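Local coordinates for sensory box/GGDEF domain protein (Colwellia psychrerythraea, PDB 3LYX), which probably acts in bacterial signalling, pairing a sensory PAS domain, the part held here, with a GGDEF domain of the kind that makes cyclic di-GMP, at residues B[21-26]-B[50-55]; B[37-42]-B[92-97]; B[81-84]-B[90-93]. One frame throughout, in Å; residues are numbered along the deposited sequence.

Contact 1: residues B[21-26]-B[50-55]; sequences VVTDLQ and QPVNML
In the PAS core, the helical connector that follows the first two strands folds back over one face of the sheet, and here its 3-10 turn at 52-55 rests on strand 19-24 through Val-52, which meets Thr-23 and Val-21. The Thr-23 methyl does the nearest touching: CG2 lies 3.8 Å from Val-52 CB and 4.1 Å from Val-52 CG2, the two side chains crossing at about a right angle. Thr-23 keeps OG1 between its backbone N and carbonyl carbon (chi1 57°), which leaves CG2 as the branch that faces the turn. Two residues earlier on the strand, Val-21 CG1 reaches Val-52 CG2 at 4.2 Å, so the same valine branch bridges two residues that point to the same side of the strand. No hydrogen bond crosses between the segments; the contact is apolar and small, 124 Å² in all. The turn is held by its own backbone bonds, Met-54 N to Pro-51 O and Leu-55 N to Val-52 O, both 3.1 Å. Asp-24 opens an Asx turn: its OD1 takes the N-H of Gln-26 at 2.7 Å from above the carboxylate plane, and also accepts from Phe-28 N. Leu-55 continues the apolar layer onto Trp-32 and Tyr-40. A connector laid across the antiparallel sheet in this way is characteristic of the PAS fold.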
ATOM      1  N   VAL B  21      -6.318   7.266   0.016  1.00 26.74           N
ATOM      2  CA  VAL B  21      -7.554   8.039   0.072  1.00 25.81           C
ATOM      3  C   VAL B  21      -8.064   8.177  -1.350  1.00 25.22           C
ATOM      4  O   VAL B  21      -7.432   8.830  -2.189  1.00 24.28           O
ATOM      5  CB  VAL B  21      -7.339   9.449   0.664  1.00 25.56           C
ATOM      6  CG1 VAL B  21      -8.670  10.199   0.737  1.00 28.69           C
ATOM      7  CG2 VAL B  21      -6.722   9.342   2.045  1.00 28.61           C
ATOM      8  N   VAL B  22      -9.198   7.542  -1.619  1.00 23.94           N
ATOM      9  CA  VAL B  22      -9.813   7.579  -2.935  1.00 24.83           C
ATOM     10  C   VAL B  22     -10.960   8.591  -2.914  1.00 25.89           C
ATOM     11  O   VAL B  22     -11.803   8.539  -2.022  1.00 23.64           O
ATOM     12  CB  VAL B  22     -10.361   6.197  -3.303  1.00 24.60           C
ATOM     13  CG1 VAL B  22     -10.881   6.204  -4.728  1.00 25.32           C
ATOM     14  CG2 VAL B  22      -9.268   5.143  -3.119  1.00 25.87           C
ATOM     15  N   THR B  23     -10.990   9.499  -3.891  1.00 24.91           N
ATOM     16  CA  THR B  23     -12.033  10.530  -3.962  1.00 26.00           C
ATOM     17  C   THR B  23     -12.778  10.554  -5.288  1.00 27.25           C
ATOM     18  O   THR B  23     -12.326   9.970  -6.277  1.00 26.61           O
ATOM     19  CB  THR B  23     -11.442  11.946  -3.767  1.00 25.10           C
ATOM     20  OG1 THR B  23     -10.420  12.169  -4.745  1.00 22.92           O
ATOM     21  CG2 THR B  23     -10.855  12.111  -2.373  1.00 24.36           C
ATOM     22  N   ASP B  24     -13.925  11.234  -5.310  1.00 29.26           N
ATOM     23  CA  ASP B  24     -14.688  11.346  -6.545  1.00 29.84           C
ATOM     24  C   ASP B  24     -14.238  12.602  -7.267  1.00 30.66           C
ATOM     25  O   ASP B  24     -13.325  13.292  -6.811  1.00 27.08           O
ATOM     26  CB  ASP B  24     -16.209  11.388  -6.296  1.00 30.27           C
ATOM     27  CG  ASP B  24     -16.652  12.570  -5.427  1.00 32.90           C
ATOM     28  OD1 ASP B  24     -15.937  13.595  -5.352  1.00 32.00           O
ATOM     29  OD2 ASP B  24     -17.743  12.466  -4.826  1.00 30.39           O
ATOM     30  N   LEU B  25     -14.871  12.890  -8.399  1.00 31.93           N
ATOM     31  CA  LEU B  25     -14.523  14.055  -9.196  1.00 33.34           C
ATOM     32  C   LEU B  25     -14.596  15.352  -8.428  1.00 33.55           C
ATOM     33  O   LEU B  25     -13.978  16.338  -8.823  1.00 34.49           O
ATOM     34  CB  LEU B  25     -15.435  14.163 -10.411  1.00 34.12           C
ATOM     35  CG  LEU B  25     -15.180  13.163 -11.532  1.00 35.62           C
ATOM     36  CD1 LEU B  25     -16.143  13.452 -12.683  1.00 33.62           C
ATOM     37  CD2 LEU B  25     -13.730  13.279 -11.996  1.00 31.35           C
ATOM     38  N   GLN B  26     -15.345  15.353  -7.331  1.00 34.65           N
ATOM     39  CA  GLN B  26     -15.485  16.561  -6.534  1.00 34.84           C
ATOM     40  C   GLN B  26     -14.739  16.558  -5.206  1.00 34.12           C
ATOM     41  O   GLN B  26     -15.016  17.375  -4.330  1.00 35.17           O
ATOM     42  CB  GLN B  26     -16.961  16.843  -6.319  1.00 36.46           C
ATOM     43  CG  GLN B  26     -17.717  16.841  -7.635  1.00 42.47           C
ATOM     44  CD  GLN B  26     -19.032  17.565  -7.552  1.00 43.37           C
ATOM     45  OE1 GLN B  26     -19.872  17.245  -6.714  1.00 47.72           O
ATOM     46  NE2 GLN B  26     -19.223  18.550  -8.426  1.00 43.11           N
ATOM     47  N   GLN B  50     -17.068  12.413   3.132  1.00 27.04           N
ATOM     48  CA  GLN B  50     -16.625  13.737   3.556  1.00 27.35           C
ATOM     49  C   GLN B  50     -15.724  14.354   2.490  1.00 28.28           C
ATOM     50  O   GLN B  50     -15.134  13.641   1.664  1.00 26.92           O
ATOM     51  CB  GLN B  50     -15.822  13.666   4.862  1.00 25.67           C
ATOM     52  CG  GLN B  50     -16.544  13.091   6.073  1.00 28.24           C
ATOM     53  CD  GLN B  50     -17.902  13.743   6.360  1.00 30.91           C
ATOM     54  OE1 GLN B  50     -18.054  14.976   6.316  1.00 25.65           O
ATOM     55  NE2 GLN B  50     -18.889  12.909   6.676  1.00 24.55           N
ATOM     56  N   PRO B  51     -15.603  15.690   2.498  1.00 26.19           N
ATOM     57  CA  PRO B  51     -14.756  16.357   1.515  1.00 26.08           C
ATOM     58  C   PRO B  51     -13.311  16.116   1.920  1.00 26.58           C
ATOM     59  O   PRO B  51     -12.957  16.213   3.096  1.00 24.90           O
ATOM     60  CB  PRO B  51     -15.182  17.823   1.629  1.00 24.32           C
ATOM     61  CG  PRO B  51     -15.510  17.961   3.067  1.00 24.24           C
ATOM     62  CD  PRO B  51     -16.239  16.664   3.404  1.00 25.56           C
ATOM     63  N   VAL B  52     -12.477  15.773   0.952  1.00 24.46           N
ATOM     64  CA  VAL B  52     -11.090  15.511   1.266  1.00 25.97           C
ATOM     65  C   VAL B  52     -10.384  16.744   1.823  1.00 24.96           C
ATOM     66  O   VAL B  52      -9.366  16.610   2.494  1.00 23.23           O
ATOM     67  CB  VAL B  52     -10.325  14.984   0.030  1.00 25.88           C
ATOM     68  CG1 VAL B  52     -10.139  16.097  -0.994  1.00 25.19           C
ATOM     69  CG2 VAL B  52      -8.996  14.399   0.461  1.00 24.32           C
ATOM     70  N   ASN B  53     -10.917  17.945   1.579  1.00 24.74           N
ATOM     71  CA  ASN B  53     -10.242  19.128   2.106  1.00 26.48           C
ATOM     72  C   ASN B  53     -10.346  19.246   3.627  1.00 27.31           C
ATOM     73  O   ASN B  53      -9.726  20.122   4.222  1.00 27.13           O
ATOM     74  CB  ASN B  53     -10.733  20.430   1.436  1.00 28.96           C
ATOM     75  CG  ASN B  53     -12.208  20.707   1.660  1.00 30.35           C
ATOM     76  OD1 ASN B  53     -12.742  20.489   2.746  1.00 30.54           O
ATOM     77  ND2 ASN B  53     -12.868  21.224   0.627  1.00 33.40           N
ATOM     78  N   MET B  54     -11.117  18.363   4.258  1.00 27.76           N
ATOM     79  CA  MET B  54     -11.222  18.402   5.711  1.00 28.67           C
ATOM     80  C   MET B  54      -9.865  17.962   6.289  1.00 28.28           C
ATOM     81  O   MET B  54      -9.582  18.182   7.469  1.00 27.97           O
ATOM     82  CB  MET B  54     -12.379  17.503   6.204  1.00 28.26           C
ATOM     83  CG  MET B  54     -12.021  16.120   6.732  1.00 29.35           C
ATOM     84  SD  MET B  54     -13.465  15.205   7.435  1.00 28.46           S
ATOM     85  CE  MET B  54     -13.542  15.928   8.972  1.00 27.93           C
ATOM     86  N   LEU B  55      -9.016  17.384   5.433  1.00 27.85           N
ATOM     87  CA  LEU B  55      -7.679  16.919   5.836  1.00 28.61           C
ATOM     88  C   LEU B  55      -6.592  17.987   5.642  1.00 28.91           C
ATOM     89  O   LEU B  55      -5.441  17.803   6.057  1.00 25.77           O
ATOM     90  CB  LEU B  55      -7.283  15.669   5.042  1.00 28.27           C
ATOM     91  CG  LEU B  55      -8.237  14.473   5.052  1.00 25.97           C
ATOM     92  CD1 LEU B  55      -7.697  13.409   4.116  1.00 25.91           C
ATOM     93  CD2 LEU B  55      -8.395  13.924   6.473  1.00 25.74           C
TER

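Contact 2: residues B[37-42]-B[92-97]; sequences ETLYGY and GWIESM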
ATOM      1  N   GLU B  37      -6.463   5.917   8.460  1.00 29.25           N
ATOM      2  CA  GLU B  37      -6.982   6.085   9.810  1.00 29.76           C
ATOM      3  C   GLU B  37      -5.817   6.363  10.758  1.00 29.92           C
ATOM      4  O   GLU B  37      -5.893   7.253  11.602  1.00 29.55           O
ATOM      5  CB  GLU B  37      -7.739   4.838  10.271  1.00 32.26           C
ATOM      6  CG  GLU B  37      -7.939   4.791  11.787  1.00 34.94           C
ATOM      7  CD  GLU B  37      -9.033   3.832  12.221  1.00 35.53           C
ATOM      8  OE1 GLU B  37      -9.177   2.757  11.607  1.00 39.45           O
ATOM      9  OE2 GLU B  37      -9.743   4.156  13.193  1.00 36.60           O
ATOM     10  N   THR B  38      -4.737   5.600  10.601  1.00 30.98           N
ATOM     11  CA  THR B  38      -3.548   5.765  11.433  1.00 27.30           C
ATOM     12  C   THR B  38      -2.908   7.123  11.199  1.00 26.77           C
ATOM     13  O   THR B  38      -2.491   7.790  12.144  1.00 28.42           O
ATOM     14  CB  THR B  38      -2.476   4.676  11.139  1.00 28.82           C
ATOM     15  OG1 THR B  38      -2.995   3.379  11.460  1.00 29.00           O
ATOM     16  CG2 THR B  38      -1.224   4.915  11.976  1.00 28.62           C
ATOM     17  N   LEU B  39      -2.842   7.548   9.941  1.00 26.60           N
ATOM     18  CA  LEU B  39      -2.212   8.826   9.628  1.00 26.69           C
ATOM     19  C   LEU B  39      -3.024  10.068   9.963  1.00 27.76           C
ATOM     20  O   LEU B  39      -2.518  10.991  10.601  1.00 29.62           O
ATOM     21  CB  LEU B  39      -1.837   8.878   8.149  1.00 26.60           C
ATOM     22  CG  LEU B  39      -1.211  10.175   7.632  1.00 23.68           C
ATOM     23  CD1 LEU B  39       0.167  10.397   8.267  1.00 28.67           C
ATOM     24  CD2 LEU B  39      -1.088  10.079   6.131  1.00 24.03           C
ATOM     25  N   TYR B  40      -4.282  10.086   9.526  1.00 27.69           N
ATOM     26  CA  TYR B  40      -5.147  11.241   9.720  1.00 28.56           C
ATOM     27  C   TYR B  40      -5.960  11.255  11.009  1.00 31.14           C
ATOM     28  O   TYR B  40      -6.363  12.329  11.479  1.00 31.86           O
ATOM     29  CB  TYR B  40      -6.089  11.372   8.519  1.00 26.75           C
ATOM     30  CG  TYR B  40      -5.375  11.641   7.210  1.00 26.11           C
ATOM     31  CD1 TYR B  40      -4.748  12.863   6.973  1.00 25.30           C
ATOM     32  CD2 TYR B  40      -5.310  10.661   6.209  1.00 23.40           C
ATOM     33  CE1 TYR B  40      -4.063  13.105   5.763  1.00 22.69           C
ATOM     34  CE2 TYR B  40      -4.639  10.890   5.008  1.00 20.99           C
ATOM     35  CZ  TYR B  40      -4.017  12.114   4.794  1.00 22.87           C
ATOM     36  OH  TYR B  40      -3.349  12.347   3.611  1.00 22.55           O
ATOM     37  N   GLY B  41      -6.216  10.074  11.570  1.00 31.86           N
ATOM     38  CA  GLY B  41      -6.969   9.998  12.810  1.00 31.58           C
ATOM     39  C   GLY B  41      -8.418   9.569  12.679  1.00 32.23           C
ATOM     40  O   GLY B  41      -9.012   9.125  13.656  1.00 33.34           O
ATOM     41  N   TYR B  42      -8.987   9.691  11.483  1.00 30.75           N
ATOM     42  CA  TYR B  42     -10.387   9.329  11.236  1.00 30.58           C
ATOM     43  C   TYR B  42     -10.542   7.879  10.787  1.00 30.08           C
ATOM     44  O   TYR B  42      -9.682   7.355  10.080  1.00 31.69           O
ATOM     45  CB  TYR B  42     -10.974  10.207  10.134  1.00 29.86           C
ATOM     46  CG  TYR B  42     -10.862  11.695  10.359  1.00 31.61           C
ATOM     47  CD1 TYR B  42     -11.847  12.391  11.070  1.00 33.79           C
ATOM     48  CD2 TYR B  42      -9.798  12.420   9.817  1.00 29.50           C
ATOM     49  CE1 TYR B  42     -11.780  13.773  11.224  1.00 32.21           C
ATOM     50  CE2 TYR B  42      -9.719  13.796   9.966  1.00 31.83           C
ATOM     51  CZ  TYR B  42     -10.717  14.467  10.668  1.00 32.39           C
ATOM     52  OH  TYR B  42     -10.664  15.831  10.786  1.00 31.22           O
ATOM     53  N   GLY B  92       0.845  18.639  10.638  1.00 44.10           N
ATOM     54  CA  GLY B  92       2.051  17.910  10.299  1.00 41.17           C
ATOM     55  C   GLY B  92       2.302  17.978   8.808  1.00 39.65           C
ATOM     56  O   GLY B  92       1.554  18.631   8.088  1.00 39.91           O
ATOM     57  N   TRP B  93       3.364  17.329   8.341  1.00 38.61           N
ATOM     58  CA  TRP B  93       3.670  17.317   6.915  1.00 37.11           C
ATOM     59  C   TRP B  93       3.642  15.887   6.408  1.00 35.82           C
ATOM     60  O   TRP B  93       3.978  14.954   7.137  1.00 37.11           O
ATOM     61  CB  TRP B  93       5.045  17.931   6.626  1.00 38.65           C
ATOM     62  CG  TRP B  93       5.117  19.406   6.837  1.00 38.34           C
ATOM     63  CD1 TRP B  93       5.292  20.060   8.022  1.00 39.71           C
ATOM     64  CD2 TRP B  93       4.982  20.419   5.836  1.00 39.86           C
ATOM     65  NE1 TRP B  93       5.275  21.418   7.822  1.00 39.79           N
ATOM     66  CE2 TRP B  93       5.084  21.667   6.488  1.00 38.82           C
ATOM     67  CE3 TRP B  93       4.784  20.394   4.448  1.00 38.22           C
ATOM     68  CZ2 TRP B  93       4.991  22.881   5.802  1.00 39.03           C
ATOM     69  CZ3 TRP B  93       4.691  21.600   3.766  1.00 38.56           C
ATOM     70  CH2 TRP B  93       4.794  22.826   4.444  1.00 39.11           C
ATOM     71  N   ILE B  94       3.238  15.720   5.153  1.00 33.21           N
ATOM     72  CA  ILE B  94       3.164  14.403   4.537  1.00 31.03           C
ATOM     73  C   ILE B  94       3.705  14.455   3.118  1.00 32.10           C
ATOM     74  O   ILE B  94       3.725  15.510   2.482  1.00 34.67           O
ATOM     75  CB  ILE B  94       1.707  13.897   4.448  1.00 30.06           C
ATOM     76  CG1 ILE B  94       0.849  14.929   3.708  1.00 27.07           C
ATOM     77  CG2 ILE B  94       1.126  13.685   5.839  1.00 26.40           C
ATOM     78  CD1 ILE B  94      -0.577  14.481   3.461  1.00 24.66           C
ATOM     79  N   GLU B  95       4.172  13.312   2.639  1.00 31.33           N
ATOM     80  CA  GLU B  95       4.645  13.199   1.270  1.00 31.55           C
ATOM     81  C   GLU B  95       3.381  12.656   0.610  1.00 30.95           C
ATOM     82  O   GLU B  95       2.832  11.647   1.054  1.00 29.67           O
ATOM     83  CB  GLU B  95       5.789  12.185   1.163  1.00 32.70           C
ATOM     84  CG  GLU B  95       6.069  11.743  -0.271  1.00 37.09           C
ATOM     85  CD  GLU B  95       7.396  11.018  -0.412  1.00 40.40           C
ATOM     86  OE1 GLU B  95       7.670  10.103   0.394  1.00 41.60           O
ATOM     87  OE2 GLU B  95       8.165  11.368  -1.334  1.00 41.53           O
ATOM     88  N   SER B  96       2.909  13.329  -0.429  1.00 28.53           N
ATOM     89  CA  SER B  96       1.671  12.910  -1.068  1.00 28.66           C
ATOM     90  C   SER B  96       1.750  12.798  -2.589  1.00 28.70           C
ATOM     91  O   SER B  96       2.555  13.472  -3.241  1.00 27.48           O
ATOM     92  CB  SER B  96       0.551  13.886  -0.659  1.00 25.30           C
ATOM     93  OG  SER B  96      -0.685  13.549  -1.267  1.00 23.13           O
ATOM     94  N   MET B  97       0.905  11.936  -3.139  1.00 27.74           N
ATOM     95  CA  MET B  97       0.839  11.713  -4.576  1.00 29.17           C
ATOM     96  C   MET B  97      -0.628  11.540  -4.951  1.00 26.41           C
ATOM     97  O   MET B  97      -1.408  10.971  -4.193  1.00 27.63           O
ATOM     98  CB  MET B  97       1.619  10.455  -4.944  1.00 31.23           C
ATOM     99  CG  MET B  97       1.629  10.112  -6.420  1.00 37.14           C
ATOM    100  SD  MET B  97       2.078   8.376  -6.638  1.00 38.45           S
ATOM    101  CE  MET B  97       0.523   7.635  -6.297  1.00 40.30           C
TER
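Ile-94 meets two neighbouring side chains of helix 34-40, Leu-39 and Tyr-40, and offers each a different branch. Its CG1 sits between the backbone N and the carbonyl carbon (chi1 55°), and from there the extended CG1-CD1 arm reaches the phenol end of Tyr-40, with CD1 3.5 Å from Tyr-40 OH and 4.4 Å from CZ. The two side chains cross at about a right angle, the methyl approaching the ring obliquely. The shorter branch, CG2, packs against Leu-39 CD1 at 4.2 Å, where the side chains meet at a slant. The other leucine methyl, CD2, lies 3.7 Å above the plane of the Tyr-40 ring, offset toward its rim, so Leu-39 touches both the strand and the tyrosine. No hydrogen bond joins the segments; the buried contact is van der Waals packing. Asn-115 of strand 108-117 borders both Tyr-40 and Ile-94, and Trp-32 meets the tyrosine ring with planes at about 40°. The helix ends at Tyr-40; Gly-41 follows with positive phi, its N still bonded to Glu-37 O at 2.8 Å. A short helix packed against the inner face of the antiparallel sheet is a hallmark of the PAS fold.

Contact 3: residues B[81-84]-B[90-93]; sequences EIRM and HIGW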
ATOM      1  N   GLU B  81       4.868  17.782  -1.079  1.00 31.38           N
ATOM      2  CA  GLU B  81       4.973  17.667   0.367  1.00 32.10           C
ATOM      3  C   GLU B  81       4.111  18.793   0.887  1.00 31.60           C
ATOM      4  O   GLU B  81       4.446  19.969   0.739  1.00 31.82           O
ATOM      5  CB  GLU B  81       6.419  17.848   0.812  1.00 32.93           C
ATOM      6  CG  GLU B  81       7.285  16.627   0.570  1.00 35.95           C
ATOM      7  CD  GLU B  81       8.757  16.933   0.737  1.00 37.00           C
ATOM      8  OE1 GLU B  81       9.118  17.661   1.685  1.00 37.51           O
ATOM      9  OE2 GLU B  81       9.555  16.441  -0.082  1.00 42.79           O
ATOM     10  N   ILE B  82       2.990  18.422   1.487  1.00 30.94           N
ATOM     11  CA  ILE B  82       2.025  19.391   1.977  1.00 28.04           C
ATOM     12  C   ILE B  82       1.724  19.235   3.460  1.00 29.38           C
ATOM     13  O   ILE B  82       2.067  18.223   4.069  1.00 27.53           O
ATOM     14  CB  ILE B  82       0.709  19.234   1.185  1.00 28.02           C
ATOM     15  CG1 ILE B  82       0.204  17.789   1.321  1.00 23.35           C
ATOM     16  CG2 ILE B  82       0.950  19.558  -0.297  1.00 23.28           C
ATOM     17  CD1 ILE B  82      -1.124  17.519   0.641  1.00 24.08           C
ATOM     18  N   ARG B  83       1.090  20.245   4.043  1.00 29.85           N
ATOM     19  CA  ARG B  83       0.728  20.166   5.448  1.00 32.46           C
ATOM     20  C   ARG B  83      -0.477  19.243   5.585  1.00 32.91           C
ATOM     21  O   ARG B  83      -1.228  19.022   4.632  1.00 31.60           O
ATOM     22  CB  ARG B  83       0.400  21.549   6.020  1.00 33.45           C
ATOM     23  CG  ARG B  83       1.629  22.406   6.302  1.00 33.77           C
ATOM     24  CD  ARG B  83       1.274  23.654   7.089  1.00 35.63           C
ATOM     25  NE  ARG B  83       0.289  24.468   6.387  1.00 36.87           N
ATOM     26  CZ  ARG B  83      -0.235  25.592   6.865  1.00 39.58           C
ATOM     27  NH1 ARG B  83       0.132  26.044   8.056  1.00 39.27           N
ATOM     28  NH2 ARG B  83      -1.128  26.266   6.148  1.00 39.58           N
ATOM     29  N   MET B  84      -0.652  18.717   6.786  1.00 32.71           N
ATOM     30  CA  MET B  84      -1.729  17.793   7.085  1.00 33.47           C
ATOM     31  C   MET B  84      -2.395  18.244   8.387  1.00 34.92           C
ATOM     32  O   MET B  84      -1.718  18.698   9.311  1.00 35.76           O
ATOM     33  CB  MET B  84      -1.117  16.398   7.240  1.00 34.36           C
ATOM     34  CG  MET B  84      -2.063  15.293   7.608  1.00 34.46           C
ATOM     35  SD  MET B  84      -1.169  13.995   8.479  1.00 31.89           S
ATOM     36  CE  MET B  84      -1.759  14.331  10.146  1.00 35.42           C
ATOM     37  N   HIS B  90      -3.791  18.623  15.564  1.00 44.37           N
ATOM     38  CA  HIS B  90      -2.410  19.029  15.323  1.00 44.36           C
ATOM     39  C   HIS B  90      -2.090  19.066  13.832  1.00 44.21           C
ATOM     40  O   HIS B  90      -2.795  18.474  13.015  1.00 44.04           O
ATOM     41  CB  HIS B  90      -1.415  18.124  16.071  1.00 46.46           C
ATOM     42  CG  HIS B  90      -1.066  16.859  15.350  1.00 47.00           C
ATOM     43  ND1 HIS B  90      -1.728  15.669  15.566  1.00 47.73           N
ATOM     44  CD2 HIS B  90      -0.113  16.596  14.425  1.00 47.96           C
ATOM     45  CE1 HIS B  90      -1.195  14.728  14.806  1.00 48.28           C
ATOM     46  NE2 HIS B  90      -0.214  15.264  14.104  1.00 48.48           N
ATOM     47  N   ILE B  91      -1.031  19.785  13.482  1.00 43.49           N
ATOM     48  CA  ILE B  91      -0.618  19.912  12.092  1.00 44.24           C
ATOM     49  C   ILE B  91       0.684  19.158  11.850  1.00 44.11           C
ATOM     50  O   ILE B  91       1.523  19.047  12.742  1.00 44.70           O
ATOM     51  CB  ILE B  91      -0.413  21.400  11.702  1.00 45.29           C
ATOM     52  CG1 ILE B  91      -1.760  22.130  11.650  1.00 44.79           C
ATOM     53  CG2 ILE B  91       0.258  21.494  10.345  1.00 44.76           C
ATOM     54  CD1 ILE B  91      -2.501  22.186  12.969  1.00 48.72           C
ATOM     55  N   GLY B  92       0.845  18.639  10.638  1.00 44.10           N
ATOM     56  CA  GLY B  92       2.051  17.910  10.299  1.00 41.17           C
ATOM     57  C   GLY B  92       2.302  17.978   8.808  1.00 39.65           C
ATOM     58  O   GLY B  92       1.554  18.631   8.088  1.00 39.91           O
ATOM     59  N   TRP B  93       3.364  17.329   8.341  1.00 38.61           N
ATOM     60  CA  TRP B  93       3.670  17.317   6.915  1.00 37.11           C
ATOM     61  C   TRP B  93       3.642  15.887   6.408  1.00 35.82           C
ATOM     62  O   TRP B  93       3.978  14.954   7.137  1.00 37.11           O
ATOM     63  CB  TRP B  93       5.045  17.931   6.626  1.00 38.65           C
ATOM     64  CG  TRP B  93       5.117  19.406   6.837  1.00 38.34           C
ATOM     65  CD1 TRP B  93       5.292  20.060   8.022  1.00 39.71           C
ATOM     66  CD2 TRP B  93       4.982  20.419   5.836  1.00 39.86           C
ATOM     67  NE1 TRP B  93       5.275  21.418   7.822  1.00 39.79           N
ATOM     68  CE2 TRP B  93       5.084  21.667   6.488  1.00 38.82           C
ATOM     69  CE3 TRP B  93       4.784  20.394   4.448  1.00 38.22           C
ATOM     70  CZ2 TRP B  93       4.991  22.881   5.802  1.00 39.03           C
ATOM     71  CZ3 TRP B  93       4.691  21.600   3.766  1.00 38.56           C
ATOM     72  CH2 TRP B  93       4.794  22.826   4.444  1.00 39.11           C
TER
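Strands 81-84 and 91-93 run antiparallel, their axes 4.2 Å apart at the closest and 163° between directions, with Met-84 and Gly-92 as a hydrogen-bonded pair and Arg-83 and Trp-93 as a non-hydrogen-bonded one. Met-84 N gives to Gly-92 O at 2.6 Å and Gly-92 N gives back to Met-84 O at 2.9 Å; CA-H...O contacts, among them Trp-93 CA to Ile-82 O, fill in between. On the face that carries Arg-83 and Trp-93, the arginine chain lies over the indole: Arg-83 CG stands 3.5 Å from the centroid of the six-membered ring of Trp-93 and 17° off its normal, a CH-pi contact. With Trp-93 CG anti to the carbonyl carbon (chi1 -70°), the indole leans across onto the neighbouring strand, where its edge meets Glu-81 O, 3.4 Å from CZ3. Arg-83 CD also touches Ile-91 CG2 at 4.0 Å, so the aliphatic part of the arginine lies between tryptophan and isoleucine while its guanidinium forms a salt bridge with Asp-60. On the other face, Met-84 CB lies 3.6 Å from Gly-92 O, and its CE comes within 4.4 Å of His-90 NE2. His-90 ND1 is hydrogen-bonded to Asp-88 OD1, and its ring stacks on that of His-86 near the hairpin turn. The hairpin places strand 78-85 at the outer edge of the sheet, and strand 91-102 lies between it and strand 108-117; Met-84 faces Leu-39 and Tyr-40 of helix 34-40, whereas Arg-83 and Ile-91 turn toward the loop at Val-57.

Contacts 1 and 2 both lay helical pieces of the connector on the sheet through apolar side chains without a single hydrogen bond between segments, contact 1 partly buried and contact 2 buried. Contact 3 differs in kind: it is strand pairing at the sheet's outer edge, with backbone bonds, an arginine-tryptophan pair on its more exposed face and a larger buried area. Tyr-40 ties contacts 1 and 2 together, touching Val-21 and Leu-55, and Tyr-42 meets Met-54 and Leu-55. Contacts 2 and 3 share strand 91-102, including Gly-92 and Trp-93, and Met-84 packs on Ile-94, joining the hairpin to the core. Contacts 1 and 3 do not touch.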